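Hypothetical protein PH1948 (Pyrococcus horikoshii, PDB 1WY7) is a putative RNA methyltransferase that binds S-adenosyl-L-homocysteine and probably transfers methyl groups from S-adenosylmethionine to nucleic acid. Local coordinates at residues 116-121 and 144-149; 173-178 and 195-200; 7-12 and 34-39; 63-68 and 92-97. One frame throughout, in Å; residues are numbered along the deposited sequence.

Contact 1. Residues 116-121 and 144-149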
loop_
_atom_site.group_PDB
_atom_site.type_symbol
_atom_site.label_atom_id
_atom_site.label_comp_id
_atom_site.label_asym_id
_atom_site.label_seq_id
_atom_site.Cartn_x
_atom_site.Cartn_y
_atom_site.Cartn_z
ATOM N N VAL A 116 0.732 -1.587 -8.864
ATOM C CA VAL A 116 1.292 -1.708 -7.537
ATOM C C VAL A 116 0.515 -0.758 -6.618
ATOM O O VAL A 116 0.249 0.385 -6.983
ATOM C CB VAL A 116 2.784 -1.282 -7.452
ATOM C CG1 VAL A 116 3.166 -1.166 -5.995
ATOM C CG2 VAL A 116 3.704 -2.287 -8.161
ATOM N N ILE A 117 0.141 -1.243 -5.442
ATOM C CA ILE A 117 -0.504 -0.404 -4.444
ATOM C C ILE A 117 0.325 -0.661 -3.199
ATOM O O ILE A 117 0.766 -1.792 -2.971
ATOM C CB ILE A 117 -1.974 -0.792 -4.196
ATOM C CG1 ILE A 117 -2.077 -2.235 -3.688
ATOM C CG2 ILE A 117 -2.766 -0.590 -5.485
ATOM C CD1 ILE A 117 -3.525 -2.719 -3.477
HETATM N N MSE A 118 0.575 0.378 -2.411
HETATM C CA MSE A 118 1.371 0.190 -1.217
HETATM C C MSE A 118 1.287 1.318 -0.201
HETATM O O MSE A 118 1.085 2.485 -0.546
HETATM C CB MSE A 118 2.855 -0.046 -1.596
HETATM C CG MSE A 118 3.533 1.074 -2.410
HETATM SE SE MSE A 118 5.264 0.678 -2.852
HETATM C CE MSE A 118 5.814 2.235 -3.440
ATOM N N ASN A 119 1.435 0.927 1.060
ATOM C CA ASN A 119 1.473 1.825 2.209
ATOM C C ASN A 119 2.832 1.421 2.788
ATOM O O ASN A 119 2.900 0.739 3.809
ATOM C CB ASN A 119 0.349 1.480 3.200
ATOM C CG ASN A 119 0.351 2.368 4.435
ATOM O OD1 ASN A 119 -0.441 2.165 5.351
ATOM N ND2 ASN A 119 1.233 3.356 4.463
ATOM N N PRO A 120 3.930 1.821 2.123
ATOM C CA PRO A 120 5.284 1.483 2.572
ATOM C C PRO A 120 5.729 2.251 3.798
ATOM O O PRO A 120 5.116 3.241 4.167
ATOM C CB PRO A 120 6.132 1.809 1.343
ATOM C CG PRO A 120 5.451 3.049 0.812
ATOM C CD PRO A 120 3.971 2.708 0.940
ATOM N N PRO A 121 6.795 1.782 4.464
ATOM C CA PRO A 121 7.263 2.510 5.647
ATOM C C PRO A 121 7.716 3.884 5.172
ATOM O O PRO A 121 8.261 4.006 4.075
ATOM C CB PRO A 121 8.425 1.647 6.155
ATOM C CG PRO A 121 8.871 0.902 4.949
ATOM C CD PRO A 121 7.578 0.555 4.258
ATOM N N VAL A 144 1.784 2.958 -10.368
ATOM C CA VAL A 144 2.025 2.779 -8.939
ATOM C C VAL A 144 1.192 3.707 -8.061
ATOM O O VAL A 144 1.089 4.904 -8.343
ATOM C CB VAL A 144 3.521 3.046 -8.598
ATOM C CG1 VAL A 144 3.746 2.955 -7.100
ATOM C CG2 VAL A 144 4.408 2.086 -9.374
ATOM N N TYR A 145 0.605 3.147 -7.001
ATOM C CA TYR A 145 -0.177 3.919 -6.034
ATOM C C TYR A 145 0.536 3.746 -4.700
ATOM O O TYR A 145 0.720 2.623 -4.236
ATOM C CB TYR A 145 -1.620 3.392 -5.907
ATOM C CG TYR A 145 -2.515 3.659 -7.106
ATOM C CD1 TYR A 145 -3.321 4.805 -7.175
ATOM C CD2 TYR A 145 -2.551 2.766 -8.172
ATOM C CE1 TYR A 145 -4.140 5.044 -8.289
ATOM C CE2 TYR A 145 -3.355 2.987 -9.284
ATOM C CZ TYR A 145 -4.147 4.127 -9.340
ATOM O OH TYR A 145 -4.923 4.345 -10.459
ATOM N N SER A 146 0.934 4.850 -4.083
ATOM C CA SER A 146 1.634 4.778 -2.817
ATOM C C SER A 146 1.213 5.871 -1.859
ATOM O O SER A 146 0.526 6.816 -2.239
ATOM C CB SER A 146 3.150 4.848 -3.052
ATOM O OG SER A 146 3.854 4.567 -1.854
ATOM N N ILE A 147 1.621 5.731 -0.603
ATOM C CA ILE A 147 1.285 6.706 0.422
ATOM C C ILE A 147 2.566 7.215 1.069
ATOM O O ILE A 147 3.470 6.438 1.348
ATOM C CB ILE A 147 0.372 6.075 1.501
ATOM C CG1 ILE A 147 -0.933 5.583 0.856
ATOM C CG2 ILE A 147 0.076 7.088 2.590
ATOM C CD1 ILE A 147 -1.894 4.932 1.823
ATOM N N HIS A 148 2.637 8.517 1.306
ATOM C CA HIS A 148 3.819 9.119 1.914
ATOM C C HIS A 148 3.449 10.327 2.760
ATOM O O HIS A 148 2.356 10.881 2.629
ATOM C CB HIS A 148 4.797 9.553 0.826
ATOM C CG HIS A 148 5.283 8.422 -0.022
ATOM N ND1 HIS A 148 6.298 7.578 0.382
ATOM C CD2 HIS A 148 4.850 7.949 -1.213
ATOM C CE1 HIS A 148 6.465 6.633 -0.526
ATOM N NE2 HIS A 148 5.599 6.833 -1.503
ATOM N N LEU A 149 4.377 10.722 3.623
ATOM C CA LEU A 149 4.206 11.872 4.504
ATOM C C LEU A 149 4.024 13.162 3.711
ATOM O O LEU A 149 4.840 13.483 2.842
ATOM C CB LEU A 149 5.433 12.014 5.401
ATOM C CG LEU A 149 5.376 11.496 6.831
ATOM C CD1 LEU A 149 4.619 10.217 6.885
ATOM C CD2 LEU A 149 6.788 11.317 7.358
#
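Val116 pairs with Val144 where two neighbouring parallel strands of the Rossmann-like methyltransferase fold run side by side, their directions only 6° apart; with helix 131-140 they form a beta-alpha-beta unit. A backbone hydrogen bond runs from Tyr145 N to Val116 O, 2.8 Å, and the same oxygen sits near the plane of the Tyr145 ring, at its edge. The valine side chains share the face covered by helix 131-140 and touch lightly, Val116 CB lying 4.2 Å from Val144 CG2. Ile117 lies on the opposite face, with Tyr145, where helices 32-44 and 62-69 pack, and only its CG2 branch reaches across, 4.2 Å from Tyr145 CB; the tyrosine ring leads off to hydroxyl partners Asp47 and Arg199. Met118 N closes a bent bond to Tyr145 O (2.9 Å, 131° at the hydrogen). The side chain of this selenomethionine has CG between its backbone N and carbonyl carbon (chi1 59°) and is extended beyond, with Met118 CE 3.4 Å from Ser146 OG. Asn119, Pro120 and Pro121 lead into Phe122 and spell Asn-Pro-Pro-Phe, the signature of N6-adenine and related amino methyltransferases. Asn119 lines the pocket of the bound S-adenosyl-L-homocysteine; its amide is held by Thr30 at OD1 and Tyr28 at ND2, while Asn119 ND2 also lies 4.1 Å from Ile147 CB. Pro120 crosses the His148 side chain at about a right angle, Pro120 CG 4.0 Å from His148 CE1, and rests its CD 3.4 Å from Ser146 OG.

Contact 2. Residues 173-178 and 195-200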
loop_
_atom_site.group_PDB
_atom_site.type_symbol
_atom_site.label_atom_id
_atom_site.label_comp_id
_atom_site.label_asym_id
_atom_site.label_seq_id
_atom_site.Cartn_x
_atom_site.Cartn_y
_atom_site.Cartn_z
ATOM N N LEU A 173 -3.520 12.957 -3.633
ATOM C CA LEU A 173 -4.611 13.330 -2.749
ATOM C C LEU A 173 -4.049 13.448 -1.348
ATOM O O LEU A 173 -3.281 12.592 -0.901
ATOM C CB LEU A 173 -5.724 12.279 -2.772
ATOM C CG LEU A 173 -6.236 11.735 -4.116
ATOM C CD1 LEU A 173 -7.631 11.182 -3.889
ATOM C CD2 LEU A 173 -6.258 12.801 -5.203
ATOM N N THR A 174 -4.433 14.505 -0.646
ATOM C CA THR A 174 -3.943 14.707 0.703
ATOM C C THR A 174 -5.047 14.505 1.741
ATOM O O THR A 174 -6.140 15.071 1.621
ATOM C CB THR A 174 -3.334 16.109 0.840
ATOM O OG1 THR A 174 -2.403 16.318 -0.232
ATOM C CG2 THR A 174 -2.610 16.256 2.170
ATOM N N THR A 175 -4.763 13.667 2.738
ATOM C CA THR A 175 -5.702 13.365 3.822
ATOM C C THR A 175 -4.987 13.159 5.143
ATOM O O THR A 175 -3.791 12.881 5.188
ATOM C CB THR A 175 -6.515 12.064 3.600
ATOM O OG1 THR A 175 -5.742 11.148 2.818
ATOM C CG2 THR A 175 -7.850 12.351 2.939
ATOM N N LYS A 176 -5.749 13.275 6.222
ATOM C CA LYS A 176 -5.223 13.088 7.562
ATOM C C LYS A 176 -5.660 11.714 8.030
ATOM O O LYS A 176 -6.825 11.344 7.884
ATOM C CB LYS A 176 -5.799 14.143 8.509
ATOM C CG LYS A 176 -5.966 15.507 7.859
ATOM C CD LYS A 176 -6.390 16.586 8.849
ATOM C CE LYS A 176 -5.204 17.091 9.654
ATOM N NZ LYS A 176 -5.555 18.286 10.469
ATOM N N ILE A 177 -4.731 10.940 8.571
ATOM C CA ILE A 177 -5.085 9.622 9.074
ATOM C C ILE A 177 -4.820 9.593 10.563
ATOM O O ILE A 177 -4.129 10.459 11.097
ATOM C CB ILE A 177 -4.263 8.497 8.406
ATOM C CG1 ILE A 177 -2.768 8.676 8.708
ATOM C CG2 ILE A 177 -4.535 8.488 6.901
ATOM C CD1 ILE A 177 -1.902 7.534 8.191
ATOM N N GLU A 178 -5.380 8.601 11.234
ATOM C CA GLU A 178 -5.174 8.460 12.660
ATOM C C GLU A 178 -4.701 7.052 12.938
ATOM O O GLU A 178 -5.400 6.082 12.651
ATOM C CB GLU A 178 -6.476 8.746 13.411
ATOM C CG GLU A 178 -7.009 10.141 13.151
ATOM C CD GLU A 178 -8.241 10.463 13.964
ATOM O OE1 GLU A 178 -9.258 9.748 13.824
ATOM O OE2 GLU A 178 -8.192 11.437 14.744
ATOM N N VAL A 195 -0.976 12.595 5.197
ATOM C CA VAL A 195 -0.269 11.876 4.147
ATOM C C VAL A 195 -0.797 12.240 2.759
ATOM O O VAL A 195 -1.902 12.769 2.612
ATOM C CB VAL A 195 -0.407 10.317 4.317
ATOM C CG1 VAL A 195 0.244 9.854 5.627
ATOM C CG2 VAL A 195 -1.879 9.910 4.303
ATOM N N ASP A 196 0.024 11.963 1.750
ATOM C CA ASP A 196 -0.332 12.179 0.360
ATOM C C ASP A 196 -0.481 10.784 -0.228
ATOM O O ASP A 196 0.316 9.884 0.068
ATOM C CB ASP A 196 0.784 12.893 -0.414
ATOM C CG ASP A 196 0.937 14.343 -0.029
ATOM O OD1 ASP A 196 2.096 14.786 0.085
ATOM O OD2 ASP A 196 -0.087 15.038 0.153
ATOM N N ILE A 197 -1.507 10.605 -1.043
ATOM C CA ILE A 197 -1.726 9.346 -1.728
ATOM C C ILE A 197 -1.328 9.677 -3.168
ATOM O O ILE A 197 -1.932 10.545 -3.808
ATOM C CB ILE A 197 -3.206 8.922 -1.656
ATOM C CG1 ILE A 197 -3.609 8.741 -0.192
ATOM C CG2 ILE A 197 -3.418 7.647 -2.458
ATOM C CD1 ILE A 197 -5.050 8.346 0.006
ATOM N N TYR A 198 -0.291 9.010 -3.663
ATOM C CA TYR A 198 0.200 9.265 -5.010
ATOM C C TYR A 198 -0.188 8.216 -6.022
ATOM O O TYR A 198 -0.418 7.062 -5.686
ATOM C CB TYR A 198 1.738 9.307 -5.056
ATOM C CG TYR A 198 2.425 10.444 -4.350
ATOM C CD1 TYR A 198 2.671 10.396 -2.975
ATOM C CD2 TYR A 198 2.894 11.547 -5.067
ATOM C CE1 TYR A 198 3.376 11.424 -2.332
ATOM C CE2 TYR A 198 3.597 12.576 -4.433
ATOM C CZ TYR A 198 3.828 12.505 -3.070
ATOM O OH TYR A 198 4.470 13.540 -2.440
ATOM N N ARG A 199 -0.235 8.647 -7.275
ATOM C CA ARG A 199 -0.465 7.763 -8.400
ATOM C C ARG A 199 0.651 8.138 -9.368
ATOM O O ARG A 199 0.709 9.277 -9.830
ATOM C CB ARG A 199 -1.796 8.002 -9.086
ATOM C CG ARG A 199 -1.935 7.061 -10.283
ATOM C CD ARG A 199 -3.197 7.248 -11.071
ATOM N NE ARG A 199 -3.271 6.249 -12.135
ATOM C CZ ARG A 199 -2.780 6.413 -13.360
ATOM N NH1 ARG A 199 -2.896 5.430 -14.247
ATOM N NH2 ARG A 199 -2.190 7.563 -13.702
ATOM N N PHE A 200 1.543 7.194 -9.641
ATOM C CA PHE A 200 2.670 7.406 -10.549
ATOM C C PHE A 200 2.370 6.647 -11.843
ATOM O O PHE A 200 1.791 5.563 -11.808
ATOM C CB PHE A 200 3.962 6.833 -9.948
ATOM C CG PHE A 200 4.334 7.407 -8.603
ATOM C CD1 PHE A 200 5.084 8.567 -8.510
ATOM C CD2 PHE A 200 3.999 6.736 -7.433
ATOM C CE1 PHE A 200 5.505 9.052 -7.272
ATOM C CE2 PHE A 200 4.414 7.207 -6.193
ATOM C CZ PHE A 200 5.168 8.365 -6.109
#
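Val195 pairs with Thr175 in the antiparallel beta hairpin formed by the last two strands of the methyltransferase sheet. The pair is hydrogen-bonded in both directions, from Val195 N to Thr175 O at 2.8 Å and from Thr175 N to Val195 O at 3.0 Å. Val195 also meets Ile177 at about a right angle, the two CG2 methyls of Val195 and Ile177 being 4.0 Å apart. Next comes Asp196, a non-hydrogen-bonded partner of Thr174 whose side chain lies alongside the threonine's and points the same way. Thr174 OG1 donates to Asp196 OD2 over 2.7 Å, meeting the oxygen nearly along its C-O axis; chi1 of -50° sets this hydroxyl beside the threonine's own N. The other carboxylate oxygen, Asp196 OD1, forms a salt bridge with Arg155. An alanine at Asp196 would probably leave the Thr174 hydroxyl and the Arg155 guanidinium without these mates, and the arginine freer to move. Ile197 restores the hydrogen-bonded pattern with Leu173: Ile197 N reaches Leu173 O at 2.7 Å and Leu173 N reaches Ile197 O at 2.9 Å. The extended arm of Ile197 brings CD1 to 4.0 Å from Thr175 OG1, a hydroxyl buried here with no polar partner in the model. Helix 32-44 covers the face bearing Leu173, Ile177 and Ile197, whereas Arg155 of helix 152-164 lies on the Thr174 and Asp196 face. Strand 143-149 flanks strand 191-202 on its other edge, and strand 167-179 is outermost in the sheet.

Contact 3. Residues 7-12 and 34-39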
loop_
_atom_site.group_PDB
_atom_site.type_symbol
_atom_site.label_atom_id
_atom_site.label_comp_id
_atom_site.label_asym_id
_atom_site.label_seq_id
_atom_site.Cartn_x
_atom_site.Cartn_y
_atom_site.Cartn_z
ATOM N N GLU A 7 -18.383 3.118 2.743
ATOM C CA GLU A 7 -18.776 1.728 2.979
ATOM C C GLU A 7 -17.526 0.853 2.945
ATOM O O GLU A 7 -17.352 -0.049 3.767
ATOM C CB GLU A 7 -19.751 1.234 1.903
ATOM C CG GLU A 7 -21.210 1.552 2.182
ATOM C CD GLU A 7 -21.848 2.367 1.072
ATOM O OE1 GLU A 7 -21.252 3.395 0.676
ATOM O OE2 GLU A 7 -22.947 1.986 0.606
ATOM N N LEU A 8 -16.657 1.133 1.977
ATOM C CA LEU A 8 -15.421 0.386 1.818
ATOM C C LEU A 8 -14.533 0.599 3.046
ATOM O O LEU A 8 -13.970 -0.354 3.595
ATOM C CB LEU A 8 -14.702 0.834 0.537
ATOM C CG LEU A 8 -13.348 0.196 0.184
ATOM C CD1 LEU A 8 -13.461 -1.316 0.151
ATOM C CD2 LEU A 8 -12.903 0.710 -1.171
ATOM N N ALA A 9 -14.428 1.850 3.484
ATOM C CA ALA A 9 -13.613 2.182 4.647
ATOM C C ALA A 9 -14.101 1.405 5.861
ATOM O O ALA A 9 -13.301 0.866 6.627
ATOM C CB ALA A 9 -13.669 3.682 4.919
ATOM N N ILE A 10 -15.420 1.352 6.026
ATOM C CA ILE A 10 -16.041 0.641 7.143
ATOM C C ILE A 10 -15.702 -0.843 7.091
ATOM O O ILE A 10 -15.306 -1.454 8.088
ATOM C CB ILE A 10 -17.589 0.802 7.093
ATOM C CG1 ILE A 10 -17.971 2.242 7.446
ATOM C CG2 ILE A 10 -18.266 -0.188 8.034
ATOM C CD1 ILE A 10 -19.471 2.532 7.316
ATOM N N ALA A 11 -15.876 -1.427 5.917
ATOM C CA ALA A 11 -15.587 -2.840 5.743
ATOM C C ALA A 11 -14.099 -3.137 5.971
ATOM O O ALA A 11 -13.747 -4.176 6.550
ATOM C CB ALA A 11 -16.011 -3.293 4.353
ATOM N N LEU A 12 -13.230 -2.231 5.528
ATOM C CA LEU A 12 -11.790 -2.425 5.700
ATOM C C LEU A 12 -11.382 -2.344 7.166
ATOM O O LEU A 12 -10.454 -3.027 7.585
ATOM C CB LEU A 12 -10.992 -1.388 4.886
ATOM C CG LEU A 12 -11.098 -1.527 3.366
ATOM C CD1 LEU A 12 -10.288 -0.452 2.686
ATOM C CD2 LEU A 12 -10.632 -2.918 2.952
ATOM N N ALA A 34 -7.865 6.280 4.514
ATOM C CA ALA A 34 -6.788 6.451 3.544
ATOM C C ALA A 34 -6.814 5.298 2.544
ATOM O O ALA A 34 -6.683 5.514 1.334
ATOM C CB ALA A 34 -5.429 6.505 4.259
ATOM N N ALA A 35 -6.987 4.080 3.054
ATOM C CA ALA A 35 -7.042 2.895 2.204
ATOM C C ALA A 35 -8.158 3.029 1.171
ATOM O O ALA A 35 -7.964 2.719 -0.013
ATOM C CB ALA A 35 -7.273 1.666 3.053
ATOM N N SER A 36 -9.329 3.471 1.634
ATOM C CA SER A 36 -10.501 3.690 0.778
ATOM C C SER A 36 -10.192 4.699 -0.311
ATOM O O SER A 36 -10.546 4.490 -1.460
ATOM C CB SER A 36 -11.690 4.248 1.576
ATOM O OG SER A 36 -12.169 3.287 2.483
ATOM N N GLU A 37 -9.561 5.809 0.059
ATOM C CA GLU A 37 -9.205 6.850 -0.902
ATOM C C GLU A 37 -8.301 6.312 -2.002
ATOM O O GLU A 37 -8.563 6.493 -3.192
ATOM C CB GLU A 37 -8.467 7.997 -0.210
ATOM C CG GLU A 37 -9.339 8.917 0.628
ATOM C CD GLU A 37 -10.200 9.876 -0.205
ATOM O OE1 GLU A 37 -10.828 10.763 0.406
ATOM O OE2 GLU A 37 -10.257 9.758 -1.452
ATOM N N LEU A 38 -7.225 5.652 -1.596
ATOM C CA LEU A 38 -6.276 5.131 -2.565
ATOM C C LEU A 38 -6.944 4.140 -3.508
ATOM O O LEU A 38 -6.784 4.244 -4.722
ATOM C CB LEU A 38 -5.082 4.476 -1.840
ATOM C CG LEU A 38 -3.991 3.808 -2.697
ATOM C CD1 LEU A 38 -2.712 3.619 -1.874
ATOM C CD2 LEU A 38 -4.499 2.463 -3.231
ATOM N N LEU A 39 -7.690 3.190 -2.941
ATOM C CA LEU A 39 -8.365 2.153 -3.721
ATOM C C LEU A 39 -9.473 2.670 -4.631
ATOM O O LEU A 39 -9.599 2.231 -5.773
ATOM C CB LEU A 39 -8.928 1.080 -2.783
ATOM C CG LEU A 39 -7.899 0.163 -2.115
ATOM C CD1 LEU A 39 -8.537 -0.568 -0.955
ATOM C CD2 LEU A 39 -7.363 -0.824 -3.138
#
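The helical segments 7-12 and 34-39 approach to 8.5 Å between axes, with their directions 129° apart, and come nearest at Ala9 and Ser36, whose CA atoms are 5.2 Å from each other. Small residues at this point let the backbones close in. No hydrogen bond spans the two segments: the Ser36 hydroxyl turns back on its own helix and bonds to Gly32 O, with OG placed beside the backbone N of Ser36 (chi1 -67°). Its very short approach to Ala9 is doubtful in detail. Leucines from the N-terminal helix flank this spot. Leu12 touches two residues one helical turn apart with its CD1 branch, 3.7 Å from Ala35 CB and 4.0 Å from Leu39 CD1. Leu8 comes in one turn earlier; its CD2 lies 4.3 Å from Leu39 CB. The result is a mostly apolar contact that joins the N-terminal helix to helix 32-44. Helix 62-69 closes one side, where Val62 touches both Leu12 and Ala35 and Tyr65 adds to the cover of Leu12. Leu70, just beyond that helix, packs on Leu8 and Leu39, while Ala34, Glu37 and Leu38 of helix 32-44 face strands 167-179 and 191-202.

Contact 4. Residues 63-68 and 92-97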
loop_
_atom_site.group_PDB
_atom_site.type_symbol
_atom_site.label_atom_id
_atom_site.label_comp_id
_atom_site.label_asym_id
_atom_site.label_seq_id
_atom_site.Cartn_x
_atom_site.Cartn_y
_atom_site.Cartn_z
ATOM N N LEU A 63 -5.070 -3.231 2.078
ATOM C CA LEU A 63 -5.085 -2.814 0.681
ATOM C C LEU A 63 -5.407 -3.977 -0.250
ATOM O O LEU A 63 -6.138 -3.819 -1.229
ATOM C CB LEU A 63 -3.735 -2.196 0.286
ATOM C CG LEU A 63 -3.373 -0.878 0.972
ATOM C CD1 LEU A 63 -2.085 -0.346 0.376
ATOM C CD2 LEU A 63 -4.508 0.151 0.769
ATOM N N SER A 64 -4.857 -5.142 0.068
ATOM C CA SER A 64 -5.076 -6.342 -0.729
ATOM C C SER A 64 -6.546 -6.733 -0.726
ATOM O O SER A 64 -7.123 -7.040 -1.771
ATOM C CB SER A 64 -4.264 -7.503 -0.156
ATOM O OG SER A 64 -2.880 -7.277 -0.301
ATOM N N TYR A 65 -7.133 -6.736 0.466
ATOM C CA TYR A 65 -8.540 -7.091 0.636
ATOM C C TYR A 65 -9.427 -6.143 -0.185
ATOM O O TYR A 65 -10.308 -6.591 -0.937
ATOM C CB TYR A 65 -8.905 -7.030 2.124
ATOM C CG TYR A 65 -10.308 -7.484 2.454
ATOM C CD1 TYR A 65 -11.370 -6.584 2.466
ATOM C CD2 TYR A 65 -10.567 -8.811 2.774
ATOM C CE1 TYR A 65 -12.657 -6.995 2.795
ATOM C CE2 TYR A 65 -11.846 -9.234 3.105
ATOM C CZ TYR A 65 -12.886 -8.321 3.115
ATOM O OH TYR A 65 -14.152 -8.724 3.469
ATOM N N GLY A 66 -9.173 -4.841 -0.050
ATOM C CA GLY A 66 -9.934 -3.845 -0.779
ATOM C C GLY A 66 -9.845 -4.043 -2.282
ATOM O O GLY A 66 -10.854 -3.934 -2.996
ATOM N N ALA A 67 -8.640 -4.334 -2.767
ATOM C CA ALA A 67 -8.422 -4.547 -4.191
ATOM C C ALA A 67 -9.235 -5.742 -4.668
ATOM O O ALA A 67 -9.910 -5.667 -5.699
ATOM C CB ALA A 67 -6.936 -4.777 -4.483
ATOM N N LEU A 68 -9.157 -6.848 -3.929
ATOM C CA LEU A 68 -9.903 -8.049 -4.280
ATOM C C LEU A 68 -11.389 -7.704 -4.256
ATOM O O LEU A 68 -12.145 -8.071 -5.155
ATOM C CB LEU A 68 -9.649 -9.183 -3.281
ATOM C CG LEU A 68 -8.498 -10.183 -3.442
ATOM C CD1 LEU A 68 -8.354 -10.630 -4.892
ATOM C CD2 LEU A 68 -7.243 -9.550 -2.964
ATOM N N LEU A 92 -7.840 -12.395 4.243
ATOM C CA LEU A 92 -8.217 -12.640 2.844
ATOM C C LEU A 92 -8.869 -14.010 2.634
ATOM O O LEU A 92 -8.979 -14.488 1.500
ATOM C CB LEU A 92 -6.998 -12.545 1.925
ATOM C CG LEU A 92 -6.162 -11.261 1.878
ATOM C CD1 LEU A 92 -5.318 -11.268 0.601
ATOM C CD2 LEU A 92 -7.048 -10.051 1.890
ATOM N N GLY A 93 -9.287 -14.635 3.731
ATOM C CA GLY A 93 -9.915 -15.945 3.656
ATOM C C GLY A 93 -11.017 -16.109 2.621
ATOM O O GLY A 93 -11.106 -17.146 1.991
ATOM N N GLU A 94 -11.848 -15.094 2.430
ATOM C CA GLU A 94 -12.938 -15.197 1.470
ATOM C C GLU A 94 -12.518 -15.071 0.003
ATOM O O GLU A 94 -13.337 -15.231 -0.900
ATOM C CB GLU A 94 -14.007 -14.165 1.814
ATOM C CG GLU A 94 -13.432 -12.816 2.170
ATOM C CD GLU A 94 -14.465 -11.867 2.735
ATOM O OE1 GLU A 94 -15.432 -11.537 2.011
ATOM O OE2 GLU A 94 -14.306 -11.452 3.905
ATOM N N PHE A 95 -11.242 -14.791 -0.240
ATOM C CA PHE A 95 -10.768 -14.676 -1.610
ATOM C C PHE A 95 -9.751 -15.763 -1.894
ATOM O O PHE A 95 -8.880 -15.613 -2.749
ATOM C CB PHE A 95 -10.152 -13.299 -1.851
ATOM C CG PHE A 95 -11.137 -12.186 -1.779
ATOM C CD1 PHE A 95 -11.217 -11.386 -0.651
ATOM C CD2 PHE A 95 -12.006 -11.951 -2.834
ATOM C CE1 PHE A 95 -12.159 -10.354 -0.566
ATOM C CE2 PHE A 95 -12.954 -10.925 -2.763
ATOM C CZ PHE A 95 -13.027 -10.127 -1.623
ATOM N N LYS A 96 -9.872 -16.871 -1.178
ATOM C CA LYS A 96 -8.941 -17.967 -1.360
ATOM C C LYS A 96 -8.722 -18.321 -2.814
ATOM O O LYS A 96 -9.654 -18.399 -3.610
ATOM C CB LYS A 96 -9.358 -19.199 -0.559
ATOM C CG LYS A 96 -8.945 -19.106 0.904
ATOM C CD LYS A 96 -9.334 -20.339 1.708
ATOM C CE LYS A 96 -9.041 -20.121 3.190
ATOM N NZ LYS A 96 -9.431 -21.285 4.037
ATOM N N GLY A 97 -7.455 -18.506 -3.157
ATOM C CA GLY A 97 -7.095 -18.831 -4.521
ATOM C C GLY A 97 -6.911 -17.624 -5.423
ATOM O O GLY A 97 -6.442 -17.765 -6.545
#
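Tyr65 and Glu94 supply the polar link between helix 62-69 and the turn at 92-97: Tyr65 OH donates to Glu94 OE2 at 2.8 Å. The hydroxyl comes from above the carboxylate, 58° out of its plane, while OE2 lies at the edge of the tyrosine ring. Aromatic contacts follow. Phe95 and Tyr65 form a T-shaped pair, centroids 5.6 Å apart and planes at 82°, in which the Phe95 edge is turned to the Tyr65 face; CE1 of Phe95 stands over the rim of that face, 3.9 Å from Tyr65 CE2. One face of Phe95 receives a CH-pi contact from Leu68, whose CB sits over the ring centre, 3.5 Å from the centroid. The remaining contacts are aliphatic. Leu92 pushes CD2 against the root of the tyrosine, 3.6 Å from Tyr65 CB, and CD1 to 4.0 Å from Ser64 CB. CG of Tyr65 is anti to the backbone N (chi1 -175°), on the side of the turn. An alanine in place of Tyr65 would probably open a gap beside the Phe95 edge and leave the Glu94 carboxylate without its hydroxyl mate. The turn leads into strand 99-103, and the contact joins this turn, which follows helix 82-91, to helix 62-69. Helix 62-69 in turn rests on the sheet, with Ser64 and Leu68 on Val75 of strand 74-79 and Leu63 and Ala67 on Ile117 of strand 115-118.

Along the chain the contacts come in series, 3, 4, 1, 2, each closing before the next opens. Contacts 1 and 2, with centres about 9 Å apart, belong to one sheet, where strands 143-149 and 191-202 are neighbours. Helix 32-44 of contact 3 lies over both: Leu38 packs on Ile117, Tyr145 and Ile147, and Ala34 on Ile177. Leu39 and Leu12 continue this core to helix 62-69; the centres of contacts 3 and 4 are about 14 Å apart. Contacts 2 and 4 do not touch, their centres about 22 Å apart. Asn119 of contact 1 lines the S-adenosyl-L-homocysteine pocket and Leu63, on the helical segment of contact 4, touches the ligand, so sheet and helices together carry the pocket.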